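Local structure of Epf (Streptococcus pyogenes, 4ES8) at residues D50-H55 / P96-F101. The protein is a cell-surface adhesin that binds to cells through an N-terminal domain containing a carbohydrate-binding module. Sequence-based numbering, arbitrary orientation. Where two conformers were deposited one is given.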
loop_
_atom_site.group_PDB
_atom_site.type_symbol
_atom_site.label_atom_id
_atom_site.label_comp_id
_atom_site.label_asym_id
_atom_site.label_seq_id
_atom_site.Cartn_x
_atom_site.Cartn_y
_atom_site.Cartn_z
ATOM N N ASP A 50 21.244 6.752 -9.263
ATOM C CA ASP A 50 20.262 5.900 -8.599
ATOM C C ASP A 50 20.175 6.229 -7.091
ATOM O O ASP A 50 19.171 5.910 -6.468
ATOM C CB ASP A 50 20.734 4.437 -8.781
ATOM C CG ASP A 50 19.830 3.362 -8.224
ATOM O OD1 ASP A 50 18.605 3.461 -8.419
ATOM O OD2 ASP A 50 20.355 2.397 -7.629
ATOM N N SER A 51 21.232 6.866 -6.521
ATOM C CA SER A 51 21.358 7.094 -5.087
ATOM C C SER A 51 20.982 8.492 -4.633
ATOM O O SER A 51 21.420 9.492 -5.218
ATOM C CB SER A 51 22.785 6.798 -4.650
ATOM O OG SER A 51 23.093 5.449 -4.944
ATOM N N TYR A 52 20.200 8.542 -3.547
ATOM C CA TYR A 52 19.704 9.796 -2.973
ATOM C C TYR A 52 20.062 9.909 -1.507
ATOM O O TYR A 52 19.992 8.929 -0.761
ATOM C CB TYR A 52 18.160 9.830 -3.079
ATOM C CG TYR A 52 17.662 10.102 -4.480
ATOM C CD1 TYR A 52 17.695 9.111 -5.457
ATOM C CD2 TYR A 52 17.183 11.358 -4.834
ATOM C CE1 TYR A 52 17.257 9.363 -6.762
ATOM C CE2 TYR A 52 16.736 11.623 -6.125
ATOM C CZ TYR A 52 16.800 10.630 -7.096
ATOM O OH TYR A 52 16.352 10.878 -8.376
ATOM N N VAL A 53 20.359 11.141 -1.080
ATOM C CA VAL A 53 20.627 11.448 0.311
ATOM C C VAL A 53 19.689 12.561 0.778
ATOM O O VAL A 53 19.029 13.204 -0.039
ATOM C CB VAL A 53 22.100 11.841 0.566
ATOM C CG1 VAL A 53 23.056 10.735 0.124
ATOM C CG2 VAL A 53 22.428 13.179 -0.102
ATOM N N PHE A 54 19.624 12.780 2.087
ATOM C CA PHE A 54 18.667 13.706 2.676
ATOM C C PHE A 54 18.970 15.156 2.297
ATOM O O PHE A 54 20.129 15.580 2.304
ATOM C CB PHE A 54 18.633 13.505 4.199
ATOM C CG PHE A 54 17.493 14.215 4.884
ATOM C CD1 PHE A 54 16.221 13.666 4.893
ATOM C CD2 PHE A 54 17.707 15.408 5.578
ATOM C CE1 PHE A 54 15.165 14.311 5.552
ATOM C CE2 PHE A 54 16.664 16.036 6.263
ATOM C CZ PHE A 54 15.396 15.488 6.241
ATOM N N HIS A 55 17.908 15.914 1.947
ATOM C CA HIS A 55 17.974 17.297 1.486
ATOM C C HIS A 55 17.808 18.233 2.671
ATOM O O HIS A 55 16.692 18.621 3.047
ATOM C CB HIS A 55 16.862 17.516 0.442
ATOM C CG HIS A 55 16.750 18.878 -0.188
ATOM N ND1 HIS A 55 16.378 20.009 0.544
ATOM C CD2 HIS A 55 16.877 19.233 -1.491
ATOM C CE1 HIS A 55 16.319 21.004 -0.334
ATOM N NE2 HIS A 55 16.597 20.592 -1.570
ATOM N N PRO A 96 23.061 17.369 -14.582
ATOM C CA PRO A 96 21.749 16.874 -14.109
ATOM C C PRO A 96 21.668 16.845 -12.583
ATOM O O PRO A 96 22.680 16.679 -11.889
ATOM C CB PRO A 96 21.641 15.454 -14.705
ATOM C CG PRO A 96 22.847 15.283 -15.618
ATOM C CD PRO A 96 23.872 16.277 -15.155
ATOM N N TYR A 97 20.452 17.043 -12.071
ATOM C CA TYR A 97 20.210 17.108 -10.633
ATOM C C TYR A 97 18.783 16.686 -10.360
ATOM O O TYR A 97 17.886 17.048 -11.125
ATOM C CB TYR A 97 20.460 18.538 -10.164
ATOM C CG TYR A 97 20.165 18.799 -8.708
ATOM C CD1 TYR A 97 21.065 18.423 -7.718
ATOM C CD2 TYR A 97 19.033 19.516 -8.324
ATOM C CE1 TYR A 97 20.826 18.716 -6.377
ATOM C CE2 TYR A 97 18.762 19.775 -6.986
ATOM C CZ TYR A 97 19.669 19.381 -6.015
ATOM O OH TYR A 97 19.449 19.674 -4.690
ATOM N N SER A 98 18.569 15.945 -9.271
ATOM C CA SER A 98 17.233 15.478 -8.963
ATOM C C SER A 98 16.854 15.692 -7.512
ATOM O O SER A 98 17.680 15.451 -6.626
ATOM C CB SER A 98 17.106 13.987 -9.293
ATOM O OG SER A 98 15.895 13.429 -8.801
ATOM N N VAL A 99 15.589 16.093 -7.282
ATOM C CA VAL A 99 14.998 16.185 -5.936
ATOM C C VAL A 99 13.912 15.105 -5.852
ATOM O O VAL A 99 13.129 14.942 -6.792
ATOM C CB VAL A 99 14.415 17.594 -5.644
ATOM C CG1 VAL A 99 13.616 17.610 -4.342
ATOM C CG2 VAL A 99 15.521 18.643 -5.614
ATOM N N ALA A 100 13.843 14.386 -4.726
ATOM C CA ALA A 100 12.799 13.386 -4.530
ATOM C C ALA A 100 12.162 13.592 -3.187
ATOM O O ALA A 100 12.858 13.919 -2.213
ATOM C CB ALA A 100 13.368 11.986 -4.621
ATOM N N PHE A 101 10.857 13.344 -3.122
ATOM C CA PHE A 101 10.126 13.347 -1.863
ATOM C C PHE A 101 9.637 11.949 -1.523
ATOM O O PHE A 101 9.327 11.159 -2.418
ATOM C CB PHE A 101 8.909 14.280 -1.952
ATOM C CG PHE A 101 9.298 15.694 -2.314
ATOM C CD1 PHE A 101 10.092 16.454 -1.466
ATOM C CD2 PHE A 101 8.841 16.277 -3.494
ATOM C CE1 PHE A 101 10.465 17.754 -1.809
ATOM C CE2 PHE A 101 9.204 17.574 -3.828
ATOM C CZ PHE A 101 9.998 18.318 -2.975
#
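Tyr52 reaches across to strand 97-101 and meets Ser98 and Ala100, two residues that face it from alternate positions of that strand. Its CB points toward that strand, and chi1 of -75° sets CG anti to the carbonyl carbon, beside the backbone N. At the far end of the ring OH lies 2.6 Å from Ser98 OG, which sits at the ring edge, in the ring plane. The two hydroxyls are hydrogen-bonded, and Ser98 OG also bonds Ser192 O on strand 186-194, so one small buried hydroxyl serves both the phenol and a main-chain carbonyl. Beside this polar end, Ala100 CB packs 3.7 Å from Tyr52 CE2; a methyl group is small enough to let the broad ring settle close to the strand. Phe145 stacks on the same ring.

His55 makes the second, looser touch. Its CD2 is 4.1 Å from Tyr97 OH, the two side chains crossing at about a right angle. Histidine suits this place because its flat imidazole can stack on His70 while NE2 bonds Ser76 OG, which Tyr97 OH also bonds.

Strands 51-54 and 97-101 are not paired: their axes pass 8.5 Å apart at 64°, and strand 41-46 bridges them, antiparallel to each, in one sheet. Such side-chain packing within an antiparallel sheet fits the beta-sandwich architecture common among carbohydrate-binding modules.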